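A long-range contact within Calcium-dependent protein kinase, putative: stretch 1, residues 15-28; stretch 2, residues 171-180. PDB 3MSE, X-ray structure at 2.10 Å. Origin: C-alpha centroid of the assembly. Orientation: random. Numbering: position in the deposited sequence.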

ATOM      1  N   LYS A  15     -10.484   3.144 -20.764  1.00 31.83           N
ATOM      2  CA  LYS A  15     -11.371   2.151 -21.367  1.00 32.48           C
ATOM      3  C   LYS A  15     -12.409   1.584 -20.391  1.00 32.44           C
ATOM      4  O   LYS A  15     -13.337   0.906 -20.798  1.00 32.25           O
ATOM      5  CB  LYS A  15     -10.549   1.017 -22.018  1.00 32.15           C
ATOM      6  CG  LYS A  15      -9.814   1.439 -23.327  1.00 33.45           C
ATOM      7  CD  LYS A  15      -9.047   0.238 -23.930  1.00 37.48           C
ATOM      8  CE  LYS A  15      -8.101   0.655 -25.054  1.00 39.73           C
ATOM      9  NZ  LYS A  15      -7.081   1.615 -24.564  1.00 43.26           N
ATOM     10  N   HIS A  16     -12.262   1.866 -19.101  1.00 32.68           N
ATOM     11  CA  HIS A  16     -13.168   1.282 -18.130  1.00 33.40           C
ATOM     12  C   HIS A  16     -14.344   2.200 -17.797  1.00 33.74           C
ATOM     13  O   HIS A  16     -14.346   3.387 -18.173  1.00 34.20           O
ATOM     14  CB  HIS A  16     -12.388   0.802 -16.901  1.00 34.00           C
ATOM     15  CG  HIS A  16     -11.552  -0.402 -17.193  1.00 36.24           C
ATOM     16  ND1 HIS A  16     -12.103  -1.649 -17.394  1.00 39.33           N
ATOM     17  CD2 HIS A  16     -10.220  -0.538 -17.407  1.00 37.73           C
ATOM     18  CE1 HIS A  16     -11.142  -2.512 -17.677  1.00 39.61           C
ATOM     19  NE2 HIS A  16      -9.991  -1.863 -17.690  1.00 39.03           N
ATOM     20  N   SER A  17     -15.355   1.649 -17.136  1.00 33.75           N
ATOM     21  CA  SER A  17     -16.563   2.406 -16.811  1.00 33.79           C
ATOM     22  C   SER A  17     -16.308   3.440 -15.720  1.00 33.91           C
ATOM     23  O   SER A  17     -15.332   3.346 -14.970  1.00 32.91           O
ATOM     24  CB  SER A  17     -17.681   1.461 -16.378  1.00 33.89           C
ATOM     25  OG  SER A  17     -17.357   0.794 -15.162  1.00 34.57           O
ATOM     26  N   ASN A  18     -17.193   4.426 -15.637  1.00 34.12           N
ATOM     27  CA  ASN A  18     -17.101   5.416 -14.601  1.00 34.87           C
ATOM     28  C   ASN A  18     -17.194   4.789 -13.210  1.00 34.25           C
ATOM     29  O   ASN A  18     -16.420   5.141 -12.324  1.00 34.03           O
ATOM     30  CB  ASN A  18     -18.151   6.497 -14.820  1.00 36.11           C
ATOM     31  CG  ASN A  18     -17.747   7.483 -15.900  1.00 39.15           C
ATOM     32  OD1 ASN A  18     -16.612   7.980 -15.921  1.00 45.04           O
ATOM     33  ND2 ASN A  18     -18.677   7.787 -16.793  1.00 42.26           N
ATOM     34  N   ILE A  19     -18.076   3.805 -13.053  1.00 33.72           N
ATOM     35  CA  ILE A  19     -18.234   3.101 -11.762  1.00 33.64           C
ATOM     36  C   ILE A  19     -16.992   2.299 -11.345  1.00 33.44           C
ATOM     37  O   ILE A  19     -16.561   2.359 -10.180  1.00 33.51           O
ATOM     38  CB  ILE A  19     -19.534   2.249 -11.723  1.00 33.20           C
ATOM     39  CG1 ILE A  19     -20.754   3.194 -11.772  1.00 34.39           C
ATOM     40  CG2 ILE A  19     -19.579   1.370 -10.474  1.00 33.27           C
ATOM     41  CD1 ILE A  19     -22.113   2.513 -12.023  1.00 33.78           C
ATOM     42  N   ARG A  20     -16.395   1.573 -12.289  1.00 33.07           N
ATOM     43  CA  ARG A  20     -15.104   0.905 -12.034  1.00 32.28           C
ATOM     44  C   ARG A  20     -14.078   1.907 -11.541  1.00 31.02           C
ATOM     45  O   ARG A  20     -13.366   1.665 -10.562  1.00 31.40           O
ATOM     46  CB  ARG A  20     -14.586   0.254 -13.326  1.00 32.53           C
ATOM     47  CG  ARG A  20     -13.708  -0.961 -13.143  1.00 34.20           C
ATOM     48  CD  ARG A  20     -12.267  -0.711 -12.727  1.00 36.49           C
ATOM     49  NE  ARG A  20     -11.532   0.282 -13.504  1.00 39.18           N
ATOM     50  CZ  ARG A  20     -10.265   0.145 -13.925  1.00 38.37           C
ATOM     51  NH1 ARG A  20      -9.588  -0.972 -13.711  1.00 38.73           N
ATOM     52  NH2 ARG A  20      -9.684   1.128 -14.594  1.00 33.56           N
ATOM     53  N   ASN A  21     -14.001   3.039 -12.223  1.00 30.23           N
ATOM     54  CA  ASN A  21     -12.999   4.029 -11.886  1.00 30.53           C
ATOM     55  C   ASN A  21     -13.318   4.776 -10.578  1.00 30.83           C
ATOM     56  O   ASN A  21     -12.418   5.175  -9.866  1.00 31.51           O
ATOM     57  CB  ASN A  21     -12.789   4.981 -13.063  1.00 30.33           C
ATOM     58  CG  ASN A  21     -12.096   4.286 -14.255  1.00 30.74           C
ATOM     59  OD1 ASN A  21     -11.600   3.172 -14.120  1.00 27.38           O
ATOM     60  ND2 ASN A  21     -12.079   4.942 -15.403  1.00 30.42           N
ATOM     61  N   ILE A  22     -14.593   4.939 -10.267  1.00 31.34           N
ATOM     62  CA  ILE A  22     -14.987   5.482  -8.955  1.00 32.26           C
ATOM     63  C   ILE A  22     -14.458   4.582  -7.836  1.00 32.63           C
ATOM     64  O   ILE A  22     -13.840   5.062  -6.874  1.00 33.25           O
ATOM     65  CB  ILE A  22     -16.502   5.707  -8.876  1.00 32.19           C
ATOM     66  CG1 ILE A  22     -16.848   6.925  -9.732  1.00 31.73           C
ATOM     67  CG2 ILE A  22     -16.944   5.958  -7.386  1.00 32.97           C
ATOM     68  CD1 ILE A  22     -18.288   6.996 -10.149  1.00 35.71           C
ATOM     69  N   ILE A  23     -14.660   3.278  -8.008  1.00 32.81           N
ATOM     70  CA  ILE A  23     -14.115   2.254  -7.126  1.00 33.35           C
ATOM     71  C   ILE A  23     -12.592   2.330  -7.045  1.00 33.60           C
ATOM     72  O   ILE A  23     -12.015   2.235  -5.949  1.00 34.12           O
ATOM     73  CB  ILE A  23     -14.579   0.836  -7.576  1.00 33.69           C
ATOM     74  CG1 ILE A  23     -16.100   0.713  -7.467  1.00 35.32           C
ATOM     75  CG2 ILE A  23     -13.887  -0.283  -6.752  1.00 34.12           C
ATOM     76  CD1 ILE A  23     -16.717  -0.459  -8.275  1.00 34.48           C
ATOM     77  N   ILE A  24     -11.927   2.516  -8.192  1.00 32.97           N
ATOM     78  CA  ILE A  24     -10.475   2.737  -8.193  1.00 31.51           C
ATOM     79  C   ILE A  24     -10.103   3.971  -7.353  1.00 31.39           C
ATOM     80  O   ILE A  24      -9.106   3.945  -6.636  1.00 31.07           O
ATOM     81  CB  ILE A  24      -9.869   2.907  -9.655  1.00 31.90           C
ATOM     82  CG1 ILE A  24     -10.018   1.633 -10.510  1.00 30.47           C
ATOM     83  CG2 ILE A  24      -8.430   3.348  -9.572  1.00 29.43           C
ATOM     84  CD1 ILE A  24      -9.045   0.488 -10.157  1.00 35.06           C
ATOM     85  N   ASN A  25     -10.880   5.051  -7.459  1.00 31.15           N
ATOM     86  CA  ASN A  25     -10.616   6.270  -6.646  1.00 32.08           C
ATOM     87  C   ASN A  25     -10.673   6.068  -5.112  1.00 32.52           C
ATOM     88  O   ASN A  25      -9.901   6.689  -4.377  1.00 32.35           O
ATOM     89  CB  ASN A  25     -11.530   7.433  -7.052  1.00 31.79           C
ATOM     90  CG  ASN A  25     -10.927   8.284  -8.153  1.00 32.45           C
ATOM     91  OD1 ASN A  25     -10.366   9.343  -7.886  1.00 32.20           O
ATOM     92  ND2 ASN A  25     -11.035   7.817  -9.404  1.00 31.03           N
ATOM     93  N   ILE A  26     -11.562   5.184  -4.666  1.00 33.69           N
ATOM     94  CA  ILE A  26     -11.623   4.770  -3.254  1.00 36.42           C
ATOM     95  C   ILE A  26     -10.293   4.161  -2.816  1.00 37.48           C
ATOM     96  O   ILE A  26      -9.711   4.557  -1.795  1.00 38.12           O
ATOM     97  CB  ILE A  26     -12.781   3.761  -2.984  1.00 35.87           C
ATOM     98  CG1 ILE A  26     -14.130   4.431  -3.208  1.00 35.72           C
ATOM     99  CG2 ILE A  26     -12.688   3.179  -1.540  1.00 37.12           C
ATOM    100  CD1 ILE A  26     -15.263   3.426  -3.467  1.00 37.64           C
ATOM    101  N   MET A  27      -9.798   3.216  -3.609  1.00 38.67           N
ATOM    102  CA  MET A  27      -8.487   2.623  -3.357  1.00 39.34           C
ATOM    103  C   MET A  27      -7.360   3.643  -3.461  1.00 39.87           C
ATOM    104  O   MET A  27      -6.386   3.593  -2.696  1.00 39.64           O
ATOM    105  CB  MET A  27      -8.251   1.458  -4.310  1.00 39.95           C
ATOM    106  CG  MET A  27      -9.125   0.265  -4.015  1.00 40.55           C
ATOM    107  SD  MET A  27      -8.609  -1.159  -4.999  1.00 48.88           S
ATOM    108  CE  MET A  27      -9.365  -0.746  -6.558  1.00 42.82           C
ATOM    109  N   ALA A  28      -7.497   4.579  -4.400  1.00 40.32           N
ATOM    110  CA  ALA A  28      -6.496   5.623  -4.592  1.00 41.23           C
ATOM    111  C   ALA A  28      -6.396   6.519  -3.367  1.00 42.31           C
ATOM    112  O   ALA A  28      -5.303   6.975  -3.006  1.00 41.82           O
ATOM    113  CB  ALA A  28      -6.810   6.451  -5.813  1.00 40.68           C
ATOM    114  N   GLU A 171     -17.139 -11.994  -5.593  1.00 56.04           N
ATOM    115  CA  GLU A 171     -17.582 -11.548  -6.921  1.00 55.73           C
ATOM    116  C   GLU A 171     -17.087 -10.133  -7.235  1.00 54.94           C
ATOM    117  O   GLU A 171     -16.768  -9.818  -8.384  1.00 54.35           O
ATOM    118  CB  GLU A 171     -19.100 -11.573  -7.018  1.00 56.08           C
ATOM    119  CG  GLU A 171     -19.738 -12.922  -6.731  1.00 58.01           C
ATOM    120  CD  GLU A 171     -21.253 -12.832  -6.654  1.00 60.66           C
ATOM    121  OE1 GLU A 171     -21.935 -13.797  -7.067  1.00 61.70           O
ATOM    122  OE2 GLU A 171     -21.766 -11.789  -6.188  1.00 62.07           O
ATOM    123  N   PHE A 172     -17.033  -9.294  -6.199  1.00 54.09           N
ATOM    124  CA  PHE A 172     -16.490  -7.945  -6.306  1.00 53.38           C
ATOM    125  C   PHE A 172     -15.013  -8.032  -6.668  1.00 53.38           C
ATOM    126  O   PHE A 172     -14.567  -7.424  -7.643  1.00 53.39           O
ATOM    127  CB  PHE A 172     -16.672  -7.197  -4.982  1.00 52.84           C
ATOM    128  CG  PHE A 172     -15.979  -5.868  -4.931  1.00 51.46           C
ATOM    129  CD1 PHE A 172     -14.788  -5.722  -4.237  1.00 50.44           C
ATOM    130  CD2 PHE A 172     -16.521  -4.753  -5.581  1.00 51.22           C
ATOM    131  CE1 PHE A 172     -14.139  -4.481  -4.180  1.00 50.39           C
ATOM    132  CE2 PHE A 172     -15.885  -3.510  -5.534  1.00 50.10           C
ATOM    133  CZ  PHE A 172     -14.694  -3.372  -4.837  1.00 49.50           C
ATOM    134  N   LYS A 173     -14.274  -8.811  -5.879  1.00 53.21           N
ATOM    135  CA  LYS A 173     -12.842  -9.009  -6.060  1.00 53.23           C
ATOM    136  C   LYS A 173     -12.532  -9.589  -7.431  1.00 52.77           C
ATOM    137  O   LYS A 173     -11.610  -9.140  -8.107  1.00 52.77           O
ATOM    138  CB  LYS A 173     -12.291  -9.936  -4.970  1.00 53.52           C
ATOM    139  CG  LYS A 173     -10.772 -10.094  -4.984  1.00 54.81           C
ATOM    140  CD  LYS A 173     -10.365 -11.535  -4.729  1.00 58.22           C
ATOM    141  CE  LYS A 173     -10.196 -11.858  -3.247  1.00 60.63           C
ATOM    142  NZ  LYS A 173      -8.755 -11.853  -2.831  1.00 61.26           N
ATOM    143  N   ASP A 174     -13.308 -10.590  -7.829  1.00 52.69           N
ATOM    144  CA  ASP A 174     -13.113 -11.251  -9.115  1.00 52.45           C
ATOM    145  C   ASP A 174     -13.339 -10.284 -10.266  1.00 51.72           C
ATOM    146  O   ASP A 174     -12.573 -10.291 -11.230  1.00 51.70           O
ATOM    147  CB  ASP A 174     -14.036 -12.466  -9.262  1.00 52.87           C
ATOM    148  CG  ASP A 174     -13.607 -13.653  -8.388  1.00 53.87           C
ATOM    149  OD1 ASP A 174     -12.483 -13.646  -7.834  1.00 54.19           O
ATOM    150  OD2 ASP A 174     -14.417 -14.597  -8.251  1.00 54.99           O
ATOM    151  N   TYR A 175     -14.375  -9.445 -10.173  1.00 50.51           N
ATOM    152  CA  TYR A 175     -14.586  -8.455 -11.235  1.00 49.30           C
ATOM    153  C   TYR A 175     -13.435  -7.453 -11.323  1.00 48.51           C
ATOM    154  O   TYR A 175     -12.894  -7.222 -12.405  1.00 47.78           O
ATOM    155  CB  TYR A 175     -15.930  -7.724 -11.136  1.00 49.27           C
ATOM    156  CG  TYR A 175     -16.032  -6.626 -12.178  1.00 48.66           C
ATOM    157  CD1 TYR A 175     -16.308  -6.927 -13.511  1.00 47.95           C
ATOM    158  CD2 TYR A 175     -15.808  -5.286 -11.835  1.00 48.03           C
ATOM    159  CE1 TYR A 175     -16.379  -5.920 -14.479  1.00 47.34           C
ATOM    160  CE2 TYR A 175     -15.876  -4.271 -12.789  1.00 46.92           C
ATOM    161  CZ  TYR A 175     -16.165  -4.595 -14.107  1.00 47.99           C
ATOM    162  OH  TYR A 175     -16.230  -3.592 -15.052  1.00 47.77           O
ATOM    163  N   MET A 176     -13.062  -6.860 -10.189  1.00 47.81           N
ATOM    164  CA  MET A 176     -12.041  -5.813 -10.206  1.00 46.74           C
ATOM    165  C   MET A 176     -10.722  -6.351 -10.754  1.00 46.78           C
ATOM    166  O   MET A 176     -10.087  -5.705 -11.591  1.00 46.29           O
ATOM    167  CB  MET A 176     -11.853  -5.187  -8.823  1.00 46.49           C
ATOM    168  CG  MET A 176     -13.063  -4.385  -8.323  1.00 44.59           C
ATOM    169  SD  MET A 176     -13.545  -2.998  -9.393  1.00 41.71           S
ATOM    170  CE  MET A 176     -12.066  -1.996  -9.325  1.00 41.48           C
ATOM    171  N   LEU A 177     -10.324  -7.537 -10.290  1.00 46.77           N
ATOM    172  CA  LEU A 177      -9.090  -8.187 -10.763  1.00 47.24           C
ATOM    173  C   LEU A 177      -9.077  -8.414 -12.271  1.00 47.11           C
ATOM    174  O   LEU A 177      -8.058  -8.226 -12.907  1.00 47.58           O
ATOM    175  CB  LEU A 177      -8.832  -9.503 -10.030  1.00 47.20           C
ATOM    176  CG  LEU A 177      -8.306  -9.397  -8.601  1.00 48.70           C
ATOM    177  CD1 LEU A 177      -8.370 -10.766  -7.922  1.00 50.67           C
ATOM    178  CD2 LEU A 177      -6.892  -8.844  -8.554  1.00 49.92           C
ATOM    179  N   SER A 178     -10.217  -8.795 -12.836  1.00 47.32           N
ATOM    180  CA  SER A 178     -10.333  -8.988 -14.280  1.00 47.84           C
ATOM    181  C   SER A 178     -10.188  -7.703 -15.106  1.00 47.74           C
ATOM    182  O   SER A 178     -10.084  -7.771 -16.329  1.00 47.81           O
ATOM    183  CB  SER A 178     -11.675  -9.622 -14.607  1.00 47.74           C
ATOM    184  OG  SER A 178     -12.685  -8.628 -14.593  1.00 49.89           O
ATOM    185  N   THR A 179     -10.222  -6.540 -14.449  1.00 47.44           N
ATOM    186  CA  THR A 179     -10.163  -5.257 -15.152  1.00 46.66           C
ATOM    187  C   THR A 179      -8.776  -4.669 -15.064  1.00 47.27           C
ATOM    188  O   THR A 179      -8.476  -3.667 -15.714  1.00 47.16           O
ATOM    189  CB  THR A 179     -11.180  -4.206 -14.606  1.00 46.57           C
ATOM    190  OG1 THR A 179     -10.754  -3.726 -13.324  1.00 45.16           O
ATOM    191  CG2 THR A 179     -12.583  -4.779 -14.524  1.00 45.50           C
ATOM    192  N   PHE A 180      -7.930  -5.285 -14.243  1.00 47.95           N
ATOM    193  CA  PHE A 180      -6.543  -4.854 -14.122  1.00 48.78           C
ATOM    194  C   PHE A 180      -5.700  -5.441 -15.263  1.00 49.50           C
ATOM    195  O   PHE A 180      -4.477  -5.321 -15.263  1.00 49.94           O
ATOM    196  CB  PHE A 180      -5.945  -5.264 -12.766  1.00 48.76           C
ATOM    197  CG  PHE A 180      -6.673  -4.706 -11.564  1.00 48.12           C
ATOM    198  CD1 PHE A 180      -7.367  -3.498 -11.632  1.00 47.21           C
ATOM    199  CD2 PHE A 180      -6.630  -5.382 -10.348  1.00 47.18           C
ATOM    200  CE1 PHE A 180      -8.033  -2.989 -10.503  1.00 47.33           C
ATOM    201  CE2 PHE A 180      -7.286  -4.871  -9.209  1.00 47.24           C
ATOM    202  CZ  PHE A 180      -7.989  -3.680  -9.293  1.00 46.16           C
ATOM    203  OXT PHE A 180      -6.206  -6.050 -16.219  1.00 50.18           O
TER
HETATM  204  O   HOH W   1     -14.887  -1.522 -16.424  1.00 48.42           O
HETATM  205  O   HOH W   2      -7.310  -2.570 -17.953  1.00 55.65           O

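The helix that begins at Asn18 meets the end of the chain, Glu171 to Phe180, across at least 149 residues of sequence. The helix axes cross at about 103° and come no closer than 11.8 Å; the two stretches bury 417 Å² between them, both sides summed.

Met176 is the centre of the apolar part. Its CA-to-CB bond points sideways, but with all three chi angles in the m well the chain curls until its methyl lies among Arg20, Ile23, Ile24 and Met27, a knob in a hole. Met176 CE is 3.6 Å from both Arg20 CD and Ile23 CG2, and 4.1 Å from Met27 CE. An unbranched, flexible thioether suits this place, since it can bend to deliver a slim methyl into a pocket between helical residues.

Ile23 lines that pocket well: branched at CB, it presents a methyl close to the backbone. With CB toward the other stretch, it uses CG2, which also lies 3.7 Å from Phe172 CZ, at the edge of the ring. Phe172 reaches this point from a sideways CB because its t chi1 swings the ring across. Ile24 starts sideways too and uses its terminal methyl: chi2 near -75° (m), unlike the t of Ile23, brings its CD1 to 3.6 Å from Phe180 CE1. The Phe180 CB points away, yet its m chi1 turns the ring back so that its edge meets Ile24, Met27 and the Arg20 guanidinium.

Arg20 joins this apolar cluster to the polar end of the contact. Its t, m, m chain is folded rather than extended: the methylenes lie against Met176 and Tyr175, with CG 4.0 Å from Tyr175 CE2, while the charged end is supplied with acceptors. Arg20 NH1 donates to Thr179 OG1 at 3.0 Å, near the guanidinium plane; NE and NH2 both donate to Asn21 OD1, at 3.0 and 2.8 Å from it, which steadies the fold. Thr179, with chi1 at 72° (p), can accept from arginine while its own hydroxyl donates to Met176 O, OG1 to O being 2.7 Å. A hydroxyl suits this place because it does both at once.

Before the helix, Ser17 is the N-cap: with chi1 p, its OG accepts from Arg20 N at 3.1 Å, anchoring the turn from which Arg20 projects. The CA-to-CB bond of His16 points toward the other stretch, and its CE1 lies 3.5 Å from Thr179 CB. Histidine suits because its two ring nitrogens each meet a water: one links NE2 to Thr179 O, the other ND1 to Tyr175 OH.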